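Local coordinates for OmpT protein (Vibrio cholerae serotype O1, PDB 6EHD) that probably acts as a non-specific diffusion porin, forming a beta-barrel channel that lets small solutes and ions cross the outer membrane, at residues A[8-18]-A[34-45]. The protein carries 1 engineered substitution. Residues are numbered along the deposited sequence; the frame is centred on the assembly and turned at random.
Sequences AGTVDFYGQLR and GSSRAGVDANYT. With C8E ((hydroxyethyloxy)tri(ethyloxy)octane), chain G.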
loop_
_atom_site.group_PDB
_atom_site.type_symbol
_atom_site.label_atom_id
_atom_site.label_comp_id
_atom_site.label_asym_id
_atom_site.label_seq_id
_atom_site.Cartn_x
_atom_site.Cartn_y
_atom_site.Cartn_z
ATOM N N ALA A 8 -12.753 30.425 5.814
ATOM C CA ALA A 8 -13.589 29.225 5.864
ATOM C C ALA A 8 -13.200 28.258 4.715
ATOM O O ALA A 8 -13.529 27.047 4.765
ATOM C CB ALA A 8 -15.057 29.603 5.736
ATOM N N GLY A 9 -12.543 28.796 3.671
ATOM C CA GLY A 9 -11.973 27.989 2.570
ATOM C C GLY A 9 -10.437 27.982 2.594
ATOM O O GLY A 9 -9.845 28.990 2.969
ATOM N N THR A 10 -9.810 26.866 2.201
ATOM C CA THR A 10 -8.323 26.759 2.005
ATOM C C THR A 10 -8.006 26.024 0.730
ATOM O O THR A 10 -8.695 25.037 0.365
ATOM C CB THR A 10 -7.689 26.000 3.180
ATOM O OG1 THR A 10 -8.471 24.819 3.444
ATOM C CG2 THR A 10 -7.680 26.850 4.434
ATOM N N VAL A 11 -6.991 26.496 -0.007
ATOM C CA VAL A 11 -6.537 25.837 -1.189
ATOM C C VAL A 11 -5.001 25.535 -0.873
ATOM O O VAL A 11 -4.279 26.473 -0.557
ATOM C CB VAL A 11 -6.758 26.672 -2.439
ATOM C CG1 VAL A 11 -6.258 25.956 -3.673
ATOM C CG2 VAL A 11 -8.274 26.922 -2.673
ATOM N N ASP A 12 -4.593 24.251 -0.852
ATOM C CA ASP A 12 -3.199 23.874 -0.494
ATOM C C ASP A 12 -2.544 23.235 -1.692
ATOM O O ASP A 12 -2.980 22.233 -2.183
ATOM C CB ASP A 12 -3.194 22.941 0.706
ATOM C CG ASP A 12 -3.686 23.631 1.976
ATOM O OD1 ASP A 12 -3.200 24.718 2.288
ATOM O OD2 ASP A 12 -4.578 23.083 2.647
ATOM N N PHE A 13 -1.480 23.858 -2.203
ATOM C CA PHE A 13 -0.671 23.269 -3.285
ATOM C C PHE A 13 0.459 22.459 -2.591
ATOM O O PHE A 13 1.064 22.976 -1.670
ATOM C CB PHE A 13 -0.042 24.301 -4.223
ATOM C CG PHE A 13 -1.016 24.906 -5.181
ATOM C CD1 PHE A 13 -1.893 25.887 -4.744
ATOM C CD2 PHE A 13 -1.066 24.488 -6.501
ATOM C CE1 PHE A 13 -2.785 26.476 -5.619
ATOM C CE2 PHE A 13 -1.958 25.073 -7.391
ATOM C CZ PHE A 13 -2.831 26.052 -6.936
ATOM N N TYR A 14 0.631 21.185 -2.939
ATOM C CA TYR A 14 1.563 20.298 -2.135
ATOM C C TYR A 14 2.271 19.386 -3.095
ATOM O O TYR A 14 1.850 19.252 -4.225
ATOM C CB TYR A 14 0.803 19.458 -1.044
ATOM C CG TYR A 14 -0.074 18.405 -1.661
ATOM C CD1 TYR A 14 -1.429 18.700 -2.103
ATOM C CD2 TYR A 14 0.385 17.092 -1.846
ATOM C CE1 TYR A 14 -2.189 17.726 -2.724
ATOM C CE2 TYR A 14 -0.364 16.154 -2.480
ATOM C CZ TYR A 14 -1.701 16.469 -2.898
ATOM O OH TYR A 14 -2.364 15.480 -3.559
ATOM N N GLY A 15 3.369 18.719 -2.646
ATOM C CA GLY A 15 3.956 17.692 -3.468
ATOM C C GLY A 15 5.285 17.130 -2.840
ATOM O O GLY A 15 5.676 17.571 -1.728
ATOM N N GLN A 16 5.904 16.280 -3.633
ATOM C CA GLN A 16 7.257 15.665 -3.296
ATOM C C GLN A 16 8.059 15.487 -4.538
ATOM O O GLN A 16 7.535 14.956 -5.557
ATOM C CB GLN A 16 7.102 14.250 -2.666
ATOM C CG GLN A 16 6.357 14.199 -1.385
ATOM C CD GLN A 16 6.270 12.807 -0.810
ATOM O OE1 GLN A 16 7.234 12.016 -0.891
ATOM N NE2 GLN A 16 5.078 12.480 -0.263
ATOM N N LEU A 17 9.344 15.883 -4.510
ATOM C CA LEU A 17 10.284 15.386 -5.523
ATOM C C LEU A 17 11.248 14.361 -4.881
ATOM O O LEU A 17 11.641 14.557 -3.743
ATOM C CB LEU A 17 11.178 16.497 -6.112
ATOM C CG LEU A 17 10.383 17.705 -6.656
ATOM C CD1 LEU A 17 11.350 18.815 -7.089
ATOM C CD2 LEU A 17 9.575 17.205 -7.844
ATOM N N ARG A 18 11.460 13.260 -5.565
ATOM C CA ARG A 18 12.298 12.135 -5.058
ATOM C C ARG A 18 13.438 11.788 -6.047
ATOM O O ARG A 18 13.230 11.745 -7.269
ATOM C CB ARG A 18 11.446 10.863 -4.837
ATOM C CG ARG A 18 10.184 11.092 -3.950
ATOM C CD ARG A 18 9.529 9.770 -3.560
ATOM N NE ARG A 18 8.431 9.903 -2.643
ATOM C CZ ARG A 18 7.781 8.879 -2.087
ATOM N NH1 ARG A 18 6.806 9.120 -1.268
ATOM N NH2 ARG A 18 8.043 7.631 -2.424
ATOM N N GLY A 34 12.251 6.949 -8.217
ATOM C CA GLY A 34 11.614 7.836 -7.256
ATOM C C GLY A 34 10.285 8.403 -7.734
ATOM O O GLY A 34 10.329 9.256 -8.634
ATOM N N SER A 35 9.185 8.004 -7.025
ATOM C CA SER A 35 7.761 8.408 -7.194
ATOM C C SER A 35 7.300 9.894 -6.824
ATOM O O SER A 35 6.436 10.182 -6.025
ATOM C CB SER A 35 6.909 7.502 -6.424
ATOM O OG SER A 35 5.592 7.709 -6.828
ATOM N N SER A 36 7.722 10.803 -7.642
ATOM C CA SER A 36 7.441 12.213 -7.425
ATOM C C SER A 36 5.965 12.567 -7.792
ATOM O O SER A 36 5.402 11.959 -8.699
ATOM C CB SER A 36 8.423 13.024 -8.290
ATOM O OG SER A 36 9.801 12.757 -7.915
ATOM N N ARG A 37 5.434 13.580 -7.149
ATOM C CA ARG A 37 4.020 13.983 -7.391
ATOM C C ARG A 37 3.754 15.416 -7.019
ATOM O O ARG A 37 4.494 16.007 -6.260
ATOM C CB ARG A 37 3.084 13.002 -6.552
ATOM C CG ARG A 37 2.925 13.319 -5.086
ATOM C CD ARG A 37 3.983 12.820 -4.103
ATOM N NE ARG A 37 4.424 11.427 -4.218
ATOM C CZ ARG A 37 3.942 10.386 -3.534
ATOM N NH1 ARG A 37 3.002 10.519 -2.643
ATOM N NH2 ARG A 37 4.461 9.216 -3.790
ATOM N N ALA A 38 2.611 15.992 -7.509
ATOM C CA ALA A 38 2.227 17.309 -7.128
ATOM C C ALA A 38 0.667 17.398 -7.225
ATOM O O ALA A 38 0.096 16.850 -8.096
ATOM C CB ALA A 38 2.820 18.356 -8.114
ATOM N N GLY A 39 0.039 18.055 -6.296
ATOM C CA GLY A 39 -1.473 18.185 -6.345
ATOM C C GLY A 39 -1.987 19.489 -5.734
ATOM O O GLY A 39 -1.202 20.345 -5.254
ATOM N N VAL A 40 -3.338 19.609 -5.706
ATOM C CA VAL A 40 -4.047 20.663 -5.003
ATOM C C VAL A 40 -5.200 20.037 -4.231
ATOM O O VAL A 40 -5.843 19.097 -4.743
ATOM C CB VAL A 40 -4.515 21.745 -5.981
ATOM C CG1 VAL A 40 -5.330 21.175 -7.103
ATOM C CG2 VAL A 40 -5.274 22.852 -5.282
ATOM N N ASP A 41 -5.334 20.478 -2.993
ATOM C CA ASP A 41 -6.322 20.031 -1.995
ATOM C C ASP A 41 -7.113 21.263 -1.514
ATOM O O ASP A 41 -6.614 22.115 -0.732
ATOM C CB ASP A 41 -5.622 19.351 -0.815
ATOM C CG ASP A 41 -6.600 18.643 0.125
ATOM O OD1 ASP A 41 -7.809 18.467 -0.197
ATOM O OD2 ASP A 41 -6.178 18.212 1.208
ATOM N N ALA A 42 -8.373 21.364 -1.975
ATOM C CA ALA A 42 -9.270 22.472 -1.613
ATOM C C ALA A 42 -10.377 22.005 -0.618
ATOM O O ALA A 42 -10.972 20.943 -0.828
ATOM C CB ALA A 42 -9.896 23.028 -2.893
ATOM N N ASN A 43 -10.542 22.725 0.483
ATOM C CA ASN A 43 -11.502 22.400 1.554
ATOM C C ASN A 43 -12.366 23.624 1.852
ATOM O O ASN A 43 -11.886 24.772 1.828
ATOM C CB ASN A 43 -10.836 21.851 2.841
ATOM C CG ASN A 43 -10.202 20.459 2.595
ATOM O OD1 ASN A 43 -10.894 19.423 2.706
ATOM N ND2 ASN A 43 -8.930 20.431 2.108
ATOM N N TYR A 44 -13.654 23.382 2.103
ATOM C CA TYR A 44 -14.540 24.466 2.466
ATOM C C TYR A 44 -15.543 23.981 3.503
ATOM O O TYR A 44 -16.249 23.007 3.258
ATOM C CB TYR A 44 -15.222 25.005 1.180
ATOM C CG TYR A 44 -16.070 26.228 1.477
ATOM C CD1 TYR A 44 -15.508 27.510 1.476
ATOM C CD2 TYR A 44 -17.429 26.111 1.802
ATOM C CE1 TYR A 44 -16.287 28.645 1.786
ATOM C CE2 TYR A 44 -18.216 27.238 2.119
ATOM C CZ TYR A 44 -17.652 28.502 2.102
ATOM O OH TYR A 44 -18.429 29.610 2.388
ATOM N N THR A 45 -15.619 24.668 4.634
ATOM C CA THR A 45 -16.549 24.367 5.706
ATOM C C THR A 45 -17.830 25.186 5.502
ATOM O O THR A 45 -17.802 26.418 5.462
ATOM C CB THR A 45 -15.889 24.726 7.081
ATOM O OG1 THR A 45 -14.761 23.898 7.272
ATOM C CG2 THR A 45 -16.798 24.473 8.260
HETATM C C11 C8E G . 7.430 4.656 8.705
HETATM O O12 C8E G . 7.920 5.190 7.444
HETATM C C13 C8E G . 7.635 4.287 6.344
HETATM C C14 C8E G . 7.951 4.918 4.998
HETATM O O15 C8E G . 6.975 5.979 4.859
HETATM C C16 C8E G . 7.304 7.115 4.110
HETATM C C17 C8E G . 6.998 6.658 2.759
HETATM O O18 C8E G . 6.141 7.536 2.037
HETATM C C19 C8E G . 5.839 7.394 0.637
HETATM C C20 C8E G . 4.689 6.901 -0.322
HETATM O O21 C8E G . 4.959 6.647 -1.804
HETATM O O HOH W 1 -7.063 22.665 1.713
HETATM O O HOH W 2 9.411 6.428 -4.757
#
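Probably the pore-facing side of a porin beta hairpin, since Q16, Y14, D41 and N43 share this face with R37 while V11, F13 and V40 take the other, carries R18 and R37, whose guanidinium groups stack flat across the two strands: their planes differ by 11° and their centres lie 4.3 Å apart. R37 reaches this position through a chain bent at chi2 and chi3, whereas R18 is extended from CG to NE. R37 NE and NH2 grip the backbone carbonyl S35 O side-on, in the guanidinium plane, from the loop just before its strand, and R18 NE donates to the side-chain amide oxygen Q16 OE1 over 3.0 Å. The Q16 amide lies alongside R37, stacked on its guanidinium. R37 NH1 pairs with a bound MES sulfonate, and R18 NH2 with G301 O, so neighbouring acceptors probably offset the like charges.

This is the antiparallel ladder of a barrel wall: the strand axes run 4.7 Å apart at 167°, and paired bonds join T10 to N43, D12 to D41, Y14 to G39 and Q16 to R37. Beyond Q16 the ladder changes character, for R18 N donates to S36 OG at 2.9 Å instead of to a carbonyl. Y14 CG sits between backbone N and carbonyl carbon (chi1 69°), laying the ring over G39, whose CA makes an off-centre CH-pi contact 4.2 Å from the centroid; Y14 OH is hydrogen-bonded to E57 OE2 on strand 50-59. On the opposite face V40 CG2 meets V11 CG1 at 3.6 Å and stands over the F13 ring. D12 and F13 belong to a calcium site seen in this protein, unoccupied here.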